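Local structure of resiniferatoxin-binding, phosphotriesterase-related protein (Rhodobacter sphaeroides 2.4.1, 3K2G) at residues D105-C108 / R109-R113; G134-L137 / A138-P142; I157-E160 / A161-T165. The protein binds two zinc ions in a TIM-barrel fold of the phosphotriesterase family and probably acts as a metal-dependent hydrolase on phosphoric ester bonds. All coordinates share one frame; numbering follows the deposited sequence.

Interaction 1: D105-C108 / R109-R113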
ATOM      1  N   ASP B 105       0.976 -10.723  35.954  1.00 13.87           N
ATOM      2  CA  ASP B 105      -0.470 -10.594  36.029  1.00 14.63           C
ATOM      3  C   ASP B 105      -0.832  -9.161  36.400  1.00 14.77           C
ATOM      4  O   ASP B 105      -0.687  -8.747  37.552  1.00 16.21           O
ATOM      5  CB  ASP B 105      -1.039 -11.555  37.070  1.00 15.97           C
ATOM      6  CG  ASP B 105      -2.556 -11.597  37.047  1.00 14.69           C
ATOM      7  OD1 ASP B 105      -3.173 -10.527  36.871  1.00 15.32           O
ATOM      8  OD2 ASP B 105      -3.121 -12.697  37.208  1.00 15.99           O
ATOM      9  N   PRO B 106      -1.319  -8.390  35.423  1.00 15.54           N
ATOM     10  CA  PRO B 106      -1.700  -6.993  35.635  1.00 16.02           C
ATOM     11  C   PRO B 106      -3.117  -6.772  36.158  1.00 16.80           C
ATOM     12  O   PRO B 106      -3.643  -5.660  36.061  1.00 14.09           O
ATOM     13  CB  PRO B 106      -1.493  -6.385  34.255  1.00 16.53           C
ATOM     14  CG  PRO B 106      -1.968  -7.498  33.361  1.00 17.03           C
ATOM     15  CD  PRO B 106      -1.347  -8.730  33.988  1.00 14.82           C
ATOM     16  N   THR B 107      -3.736  -7.816  36.703  1.00 16.44           N
ATOM     17  CA  THR B 107      -5.087  -7.677  37.240  1.00 20.90           C
ATOM     18  C   THR B 107      -4.997  -6.694  38.406  1.00 22.64           C
ATOM     19  O   THR B 107      -4.261  -6.925  39.361  1.00 20.86           O
ATOM     20  CB  THR B 107      -5.650  -9.032  37.757  1.00 20.58           C
ATOM     21  OG1 THR B 107      -5.652  -9.992  36.694  1.00 18.90           O
ATOM     22  CG2 THR B 107      -7.082  -8.861  38.264  1.00 21.63           C
ATOM     23  N   CYS B 108      -5.736  -5.594  38.330  1.00 25.63           N
ATOM     24  CA  CYS B 108      -5.676  -4.605  39.400  1.00 30.65           C
ATOM     25  C   CYS B 108      -6.987  -4.404  40.151  1.00 32.54           C
ATOM     26  O   CYS B 108      -7.874  -5.261  40.110  1.00 32.10           O
ATOM     27  CB  CYS B 108      -5.168  -3.263  38.849  1.00 31.36           C
ATOM     28  SG  CYS B 108      -6.099  -2.578  37.454  1.00 29.74           S
ATOM     29  N   ARG B 109      -7.095  -3.273  40.845  1.00 35.60           N
ATOM     30  CA  ARG B 109      -8.286  -2.947  41.625  1.00 37.76           C
ATOM     31  C   ARG B 109      -9.497  -2.747  40.730  1.00 38.22           C
ATOM     32  O   ARG B 109      -9.460  -1.961  39.779  1.00 39.32           O
ATOM     33  CB  ARG B 109      -8.068  -1.673  42.452  1.00 39.89           C
ATOM     34  CG  ARG B 109      -6.879  -1.722  43.394  1.00 41.06           C
ATOM     35  CD  ARG B 109      -6.912  -0.559  44.370  1.00 42.49           C
ATOM     36  NE  ARG B 109      -5.706  -0.499  45.189  1.00 42.82           N
ATOM     37  CZ  ARG B 109      -5.671  -0.028  46.431  1.00 44.32           C
ATOM     38  NH1 ARG B 109      -6.782   0.419  47.004  1.00 44.40           N
ATOM     39  NH2 ARG B 109      -4.523   0.004  47.099  1.00 43.88           N
ATOM     40  N   GLY B 110     -10.575  -3.454  41.053  1.00 37.05           N
ATOM     41  CA  GLY B 110     -11.789  -3.348  40.270  1.00 35.76           C
ATOM     42  C   GLY B 110     -12.035  -4.583  39.425  1.00 34.81           C
ATOM     43  O   GLY B 110     -13.180  -4.872  39.070  1.00 34.06           O
ATOM     44  N   ILE B 111     -10.971  -5.315  39.100  1.00 33.16           N
ATOM     45  CA  ILE B 111     -11.111  -6.520  38.286  1.00 31.57           C
ATOM     46  C   ILE B 111     -10.693  -7.839  38.939  1.00 29.92           C
ATOM     47  O   ILE B 111     -10.494  -8.834  38.245  1.00 27.73           O
ATOM     48  CB  ILE B 111     -10.375  -6.382  36.923  1.00 32.53           C
ATOM     49  CG1 ILE B 111      -8.918  -5.965  37.138  1.00 32.90           C
ATOM     50  CG2 ILE B 111     -11.115  -5.383  36.043  1.00 32.34           C
ATOM     51  CD1 ILE B 111      -8.113  -5.859  35.840  1.00 32.02           C
ATOM     52  N   GLY B 112     -10.548  -7.848  40.263  1.00 29.23           N
ATOM     53  CA  GLY B 112     -10.222  -9.084  40.961  1.00 27.79           C
ATOM     54  C   GLY B 112      -8.805  -9.461  41.359  1.00 29.04           C
ATOM     55  O   GLY B 112      -8.486 -10.653  41.420  1.00 28.54           O
ATOM     56  N   ARG B 113      -7.952  -8.486  41.650  1.00 27.91           N
ATOM     57  CA  ARG B 113      -6.582  -8.805  42.042  1.00 27.47           C
ATOM     58  C   ARG B 113      -6.598  -9.540  43.383  1.00 26.38           C
ATOM     59  O   ARG B 113      -7.265  -9.109  44.320  1.00 25.06           O
ATOM     60  CB  ARG B 113      -5.746  -7.525  42.157  1.00 27.69           C
ATOM     61  CG  ARG B 113      -4.287  -7.774  42.523  1.00 28.59           C
ATOM     62  CD  ARG B 113      -3.531  -6.473  42.731  1.00 28.55           C
ATOM     63  NE  ARG B 113      -4.116  -5.656  43.792  1.00 29.61           N
ATOM     64  CZ  ARG B 113      -3.601  -4.506  44.224  1.00 32.08           C
ATOM     65  NH1 ARG B 113      -2.483  -4.034  43.686  1.00 28.04           N
ATOM     66  NH2 ARG B 113      -4.206  -3.824  45.190  1.00 29.65           N
TER

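Interaction 2: G134-L137 / A138-P142. With DTV ((2S,3S)-1,4-dimercaptobutane-2,3-diol), chain K.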
ATOM      1  N   GLY B 134      -3.000  -0.474  40.883  1.00 23.82           N
ATOM      2  CA  GLY B 134      -3.654   0.691  40.315  1.00 23.62           C
ATOM      3  C   GLY B 134      -5.108   0.436  39.965  1.00 24.67           C
ATOM      4  O   GLY B 134      -5.665  -0.614  40.297  1.00 24.26           O
ATOM      5  N   TYR B 135      -5.720   1.400  39.286  1.00 25.42           N
ATOM      6  CA  TYR B 135      -7.116   1.301  38.887  1.00 26.81           C
ATOM      7  C   TYR B 135      -7.282   1.072  37.391  1.00 27.16           C
ATOM      8  O   TYR B 135      -6.458   1.502  36.585  1.00 24.97           O
ATOM      9  CB  TYR B 135      -7.859   2.565  39.321  1.00 28.05           C
ATOM     10  CG  TYR B 135      -7.969   2.670  40.827  1.00 30.68           C
ATOM     11  CD1 TYR B 135      -8.927   1.935  41.529  1.00 31.10           C
ATOM     12  CD2 TYR B 135      -7.077   3.454  41.557  1.00 30.74           C
ATOM     13  CE1 TYR B 135      -8.994   1.977  42.922  1.00 29.90           C
ATOM     14  CE2 TYR B 135      -7.132   3.500  42.947  1.00 30.29           C
ATOM     15  CZ  TYR B 135      -8.092   2.759  43.625  1.00 30.10           C
ATOM     16  OH  TYR B 135      -8.134   2.798  45.001  1.00 27.75           O
ATOM     17  N   TYR B 136      -8.369   0.393  37.037  1.00 28.13           N
ATOM     18  CA  TYR B 136      -8.672   0.063  35.656  1.00 29.06           C
ATOM     19  C   TYR B 136      -9.644   1.070  35.045  1.00 30.57           C
ATOM     20  O   TYR B 136      -9.718   2.219  35.486  1.00 31.98           O
ATOM     21  CB  TYR B 136      -9.254  -1.352  35.613  1.00 29.59           C
ATOM     22  CG  TYR B 136      -9.163  -2.030  34.273  1.00 28.31           C
ATOM     23  CD1 TYR B 136      -8.000  -1.943  33.506  1.00 28.56           C
ATOM     24  CD2 TYR B 136     -10.218  -2.803  33.792  1.00 28.87           C
ATOM     25  CE1 TYR B 136      -7.890  -2.614  32.294  1.00 28.05           C
ATOM     26  CE2 TYR B 136     -10.115  -3.479  32.583  1.00 28.34           C
ATOM     27  CZ  TYR B 136      -8.947  -3.383  31.840  1.00 27.93           C
ATOM     28  OH  TYR B 136      -8.817  -4.075  30.659  1.00 28.03           O
ATOM     29  N   LEU B 137     -10.389   0.644  34.030  1.00 31.08           N
ATOM     30  CA  LEU B 137     -11.338   1.527  33.366  1.00 32.56           C
ATOM     31  C   LEU B 137     -12.395   2.067  34.328  1.00 32.54           C
ATOM     32  O   LEU B 137     -12.737   1.429  35.325  1.00 31.81           O
ATOM     33  CB  LEU B 137     -12.003   0.795  32.194  1.00 32.04           C
ATOM     34  CG  LEU B 137     -11.048   0.353  31.076  1.00 32.27           C
ATOM     35  CD1 LEU B 137     -11.796  -0.497  30.059  1.00 31.94           C
ATOM     36  CD2 LEU B 137     -10.432   1.572  30.409  1.00 32.87           C
ATOM     37  N   ALA B 138     -12.903   3.254  34.011  1.00 33.01           N
ATOM     38  CA  ALA B 138     -13.914   3.932  34.817  1.00 34.76           C
ATOM     39  C   ALA B 138     -15.029   3.028  35.361  1.00 35.71           C
ATOM     40  O   ALA B 138     -15.186   2.885  36.576  1.00 33.95           O
ATOM     41  CB  ALA B 138     -14.521   5.077  34.011  1.00 34.24           C
ATOM     42  N   SER B 139     -15.796   2.420  34.461  1.00 36.98           N
ATOM     43  CA  SER B 139     -16.910   1.555  34.855  1.00 38.85           C
ATOM     44  C   SER B 139     -16.569   0.450  35.855  1.00 39.46           C
ATOM     45  O   SER B 139     -17.468  -0.143  36.453  1.00 39.86           O
ATOM     46  CB  SER B 139     -17.556   0.937  33.609  1.00 39.34           C
ATOM     47  OG  SER B 139     -16.586   0.329  32.773  1.00 41.40           O
ATOM     48  N   SER B 140     -15.285   0.172  36.048  1.00 38.85           N
ATOM     49  CA  SER B 140     -14.886  -0.876  36.984  1.00 39.48           C
ATOM     50  C   SER B 140     -14.359  -0.292  38.291  1.00 39.93           C
ATOM     51  O   SER B 140     -14.167  -1.019  39.270  1.00 39.01           O
ATOM     52  CB  SER B 140     -13.793  -1.752  36.373  1.00 39.52           C
ATOM     53  OG  SER B 140     -12.543  -1.078  36.398  1.00 39.92           O
HETATM   54  N   MSE B 141     -14.117   1.016  38.303  1.00 41.06           N
HETATM   55  CA  MSE B 141     -13.584   1.671  39.493  1.00 42.15           C
HETATM   56  C   MSE B 141     -14.487   1.665  40.712  1.00 43.10           C
HETATM   57  O   MSE B 141     -15.694   1.884  40.612  1.00 41.78           O
HETATM   58  CB  MSE B 141     -13.183   3.114  39.184  1.00 43.42           C
HETATM   59  CG  MSE B 141     -11.967   3.224  38.284  1.00 44.35           C
HETATM   60 SE   MSE B 141     -11.463   5.072  38.107  1.00 57.95          SE
HETATM   61  CE  MSE B 141     -10.049   4.911  36.801  1.00 42.72           C
ATOM     62  N   PRO B 142     -13.900   1.408  41.891  1.00 44.22           N
ATOM     63  CA  PRO B 142     -14.639   1.375  43.154  1.00 45.05           C
ATOM     64  C   PRO B 142     -15.261   2.743  43.438  1.00 45.39           C
ATOM     65  O   PRO B 142     -14.769   3.772  42.970  1.00 44.31           O
ATOM     66  CB  PRO B 142     -13.560   1.013  44.171  1.00 44.61           C
ATOM     67  CG  PRO B 142     -12.597   0.185  43.362  1.00 45.31           C
ATOM     68  CD  PRO B 142     -12.501   0.990  42.094  1.00 44.65           C
TER
HETATM   69  S1  DTV K 402     -12.259  -3.447  27.519  1.00 45.30           S
HETATM   70  C1  DTV K 402     -11.539  -4.196  29.061  1.00 42.25           C
HETATM   71  C2  DTV K 402     -12.222  -5.497  29.485  1.00 41.69           C
HETATM   72  O2  DTV K 402     -12.062  -6.439  28.435  1.00 41.22           O
HETATM   73  C3  DTV K 402     -11.585  -6.049  30.772  1.00 41.08           C
HETATM   74  O3  DTV K 402     -10.229  -6.341  30.537  1.00 41.15           O
HETATM   75  C4  DTV K 402     -12.265  -7.331  31.256  1.00 39.95           C
HETATM   76  S4  DTV K 402     -12.330  -7.434  33.064  1.00 39.58           S

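Interaction 3: I157-E160 / A161-T165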
ATOM      1  N   ILE B 157      -0.398   3.025  45.717  1.00 20.19           N
ATOM      2  CA  ILE B 157       0.522   2.213  44.931  1.00 20.43           C
ATOM      3  C   ILE B 157       1.889   2.094  45.604  1.00 19.92           C
ATOM      4  O   ILE B 157       2.499   1.022  45.616  1.00 18.65           O
ATOM      5  CB  ILE B 157       0.677   2.796  43.503  1.00 21.82           C
ATOM      6  CG1 ILE B 157      -0.654   2.664  42.756  1.00 21.99           C
ATOM      7  CG2 ILE B 157       1.786   2.069  42.749  1.00 21.22           C
ATOM      8  CD1 ILE B 157      -0.688   3.343  41.402  1.00 24.15           C
ATOM      9  N   VAL B 158       2.366   3.197  46.168  1.00 21.08           N
ATOM     10  CA  VAL B 158       3.658   3.195  46.851  1.00 21.55           C
ATOM     11  C   VAL B 158       3.618   2.247  48.051  1.00 21.77           C
ATOM     12  O   VAL B 158       4.588   1.544  48.334  1.00 19.55           O
ATOM     13  CB  VAL B 158       4.026   4.611  47.354  1.00 21.54           C
ATOM     14  CG1 VAL B 158       5.274   4.553  48.231  1.00 23.90           C
ATOM     15  CG2 VAL B 158       4.253   5.537  46.176  1.00 22.36           C
ATOM     16  N   ALA B 159       2.490   2.237  48.753  1.00 22.03           N
ATOM     17  CA  ALA B 159       2.324   1.382  49.924  1.00 23.43           C
ATOM     18  C   ALA B 159       2.358  -0.104  49.567  1.00 23.18           C
ATOM     19  O   ALA B 159       2.850  -0.922  50.342  1.00 23.46           O
ATOM     20  CB  ALA B 159       1.017   1.727  50.638  1.00 25.16           C
ATOM     21  N   GLU B 160       1.841  -0.452  48.391  1.00 23.68           N
ATOM     22  CA  GLU B 160       1.818  -1.845  47.957  1.00 23.91           C
ATOM     23  C   GLU B 160       3.183  -2.284  47.438  1.00 24.02           C
ATOM     24  O   GLU B 160       3.492  -3.472  47.398  1.00 24.26           O
ATOM     25  CB  GLU B 160       0.756  -2.040  46.873  1.00 25.58           C
ATOM     26  CG  GLU B 160      -0.601  -1.494  47.275  1.00 25.83           C
ATOM     27  CD  GLU B 160      -1.701  -1.840  46.294  1.00 28.39           C
ATOM     28  OE1 GLU B 160      -1.500  -1.677  45.071  1.00 25.08           O
ATOM     29  OE2 GLU B 160      -2.779  -2.262  46.756  1.00 30.55           O
ATOM     30  N   ALA B 161       4.001  -1.316  47.039  1.00 24.44           N
ATOM     31  CA  ALA B 161       5.336  -1.613  46.539  1.00 24.08           C
ATOM     32  C   ALA B 161       6.329  -1.760  47.689  1.00 23.48           C
ATOM     33  O   ALA B 161       7.288  -2.517  47.590  1.00 21.42           O
ATOM     34  CB  ALA B 161       5.803  -0.503  45.594  1.00 23.70           C
ATOM     35  N   LEU B 162       6.092  -1.044  48.786  1.00 24.39           N
ATOM     36  CA  LEU B 162       7.019  -1.083  49.912  1.00 24.66           C
ATOM     37  C   LEU B 162       6.593  -1.908  51.127  1.00 26.77           C
ATOM     38  O   LEU B 162       7.444  -2.498  51.797  1.00 25.08           O
ATOM     39  CB  LEU B 162       7.325   0.348  50.362  1.00 25.43           C
ATOM     40  CG  LEU B 162       7.807   1.332  49.286  1.00 24.81           C
ATOM     41  CD1 LEU B 162       7.922   2.722  49.897  1.00 25.43           C
ATOM     42  CD2 LEU B 162       9.150   0.880  48.708  1.00 24.42           C
ATOM     43  N   GLU B 163       5.292  -1.953  51.406  1.00 26.87           N
ATOM     44  CA  GLU B 163       4.782  -2.686  52.566  1.00 29.01           C
ATOM     45  C   GLU B 163       4.098  -4.012  52.256  1.00 28.11           C
ATOM     46  O   GLU B 163       4.585  -5.080  52.632  1.00 27.62           O
ATOM     47  CB  GLU B 163       3.803  -1.808  53.336  1.00 31.33           C
ATOM     48  CG  GLU B 163       4.351  -0.447  53.691  1.00 37.71           C
ATOM     49  CD  GLU B 163       3.308   0.433  54.337  1.00 40.36           C
ATOM     50  OE1 GLU B 163       2.819   0.064  55.426  1.00 44.35           O
ATOM     51  OE2 GLU B 163       2.972   1.486  53.755  1.00 42.59           O
ATOM     52  N   GLY B 164       2.955  -3.933  51.588  1.00 27.65           N
ATOM     53  CA  GLY B 164       2.209  -5.130  51.253  1.00 27.43           C
ATOM     54  C   GLY B 164       0.936  -4.782  50.520  1.00 27.35           C
ATOM     55  O   GLY B 164       0.626  -3.607  50.339  1.00 26.08           O
ATOM     56  N   THR B 165       0.185  -5.800  50.117  1.00 27.68           N
ATOM     57  CA  THR B 165      -1.044  -5.575  49.371  1.00 29.21           C
ATOM     58  C   THR B 165      -2.236  -6.382  49.869  1.00 30.48           C
ATOM     59  O   THR B 165      -2.101  -7.537  50.254  1.00 26.73           O
ATOM     60  CB  THR B 165      -0.842  -5.920  47.887  1.00 28.95           C
ATOM     61  OG1 THR B 165       0.348  -5.285  47.406  1.00 26.22           O
ATOM     62  CG2 THR B 165      -2.039  -5.455  47.066  1.00 29.26           C
TER

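Interaction 1: D105-C108 / R109-R113
A type II beta turn from Cys108 to Ile111 folds this loop back on itself in the TIM barrel, between strand 102-105 and helix 115-125, at the active-site end where the zinc ions sit. It is a local contact, closed by the bond from Ile111 N to Cys108 O (3.3 Å), whose donor stands 38° above the carbonyl plane. Gly110, with its positive phi of 107°, occupies the turn position where a side chain would collide with the preceding carbonyl oxygen.

Ile111 points its side chain back at Cys108. CG1 lies between the backbone N and the carbonyl carbon (chi1 53°), a position that carries it to 3.2 Å from Cys108 O and leaves CD1 against the backbone N of Cys108. Ile111 also belongs to the pocket that holds the dithiol ligand. From the limb of the loop before the turn, the methyl CG2 of Thr107 reaches Ile111 O at 3.4 Å, while the aliphatic part of Arg113 runs past Thr107 O, with CB 3.2 Å from it. The guanidinium groups of Arg113 and Arg109 both turn to Glu160.

Before the turn, Asp105 forms an Asx turn: its OD1 takes the backbone N of Thr107 nearly head-on and also receives Thr107 OG1 on its syn lone pair. Asp105 OD1 thus holds both the backbone and the side chain of Thr107, and the hydroxyl, also hydrogen-bonded to ND1 of the zinc ligand His36, makes Thr107 a second-shell residue. Its OG1 lies 2.5 Å from Asp105 OD1.

Interaction 2: G134-L137 / A138-P142
With chi1 at -159°, Tyr136 swings its ring away from its own backbone N and toward the zinc site, while Ser140, at chi1 76°, places its OG 3.4 Å from Tyr136 CB and within bonding distance of Leu137 O. This local contact lies in the TIM-barrel loop between strand 128-131 and helix 150-162, where a short 3-10 turn at 138-140 follows the metal-binding tyrosine.

The carbonyl oxygen of Leu137 is the anchor of the turn. Ser140 OG comes to it in the carbonyl plane, on a lone pair, at 2.7 Å, whereas Ser140 N approaches from 43° above that plane at 2.9 Å. Met141 N, bonded mainly to Ala138 O, adds a weak third bond to Leu137 O. Two firm donors from one serine thus tie both its backbone and its side chain to the start of the turn.

The selenomethionine at position 141 stretches out beyond CG and brings its CE alongside Tyr135 CB, at 4.1 Å. Tyr135 in turn meets Pro142 obliquely, CE1 to CD 3.7 Å, and its hydroxyl is hydrogen-bonded to Glu156.

Tyr136 links the loop to the metal site. It is a ligand of the second zinc ion together with Glu177, His209 and His238, and its ring lies edge-to-face with that of His209. Leu137 CG sits over the ring centre, and Ser140 OG lies at the ring edge. The bound dithiol places its C3 in the ring plane, at the edge, and Leu137 CD1 packs on its C1. The phenolic OH of Tyr136 and O3 of the dithiol share a hydrogen bond of 2.7 Å.

Interaction 3: I157-E160 / A161-T165
Val158 and Leu162, and Ala159 and Glu163, are joined by backbone hydrogen bonds as helix 150-162 comes to its end. Leu162 N bonds to Val158 O at 3.0 Å in the usual i to i+4 pattern. Ala161 N is shared weakly between Ile157 O and Val158 O. Ala159 O then takes two donors: Glu163 N at 2.9 Å, tilted 34° from the carbonyl plane, and Gly164 N at 3.3 Å, within it. The second of these spans five residues, so the last turn is wider than an alpha-helical one. Glu160 CA lies 3.2 Å from Gly164 O in a CA-H...O contact, where the departing chain passes the last turn.

Apolar side chains meet closely in one pair. Val158 and Leu162 lie side by side and point the same way, with CG1 of Val158 and CD1 of Leu162 3.6 Å apart. Val158 and Ala161 also rest on helix 186-202.

The polar side chains turn two ways. Glu163, extended beyond CG, lays OE2 against Ala159 CB on the exposed flank. On the buried one, Glu160 is crossed at about a right angle by Thr165, whose CG2 touches Glu160 OE2 at 3.3 Å and whose OG1 lies against Glu160 CB. That OG1 is bonded to Ala170 O. Glu160 OE2 carries salt bridges to Arg109 and Arg113, which would probably keep this buried carboxylate ionised.

The whole is the C-terminal end of a TIM-barrel helix, where Gly164 is the first residue to leave helical geometry, its backbone almost fully extended.

Along the chain the three contacts come in series: interaction 1 follows strand 102-105, interaction 2 follows strand 128-131, and interaction 3 closes helix 150-162, the helix that comes after the second loop. The centres of interactions 1 and 2 lie about 9 Å apart, and the loops touch through a probable bond from Arg109 N to Gly134 O and through Ile111 packed on Tyr136. Interaction 3 is about 15 Å from interaction 1 and 19 Å from interaction 2. Both arginines of the first loop nevertheless reach its Glu160, so salt bridges join a loop beside the zinc site to the end of a peripheral helix of the same barrel.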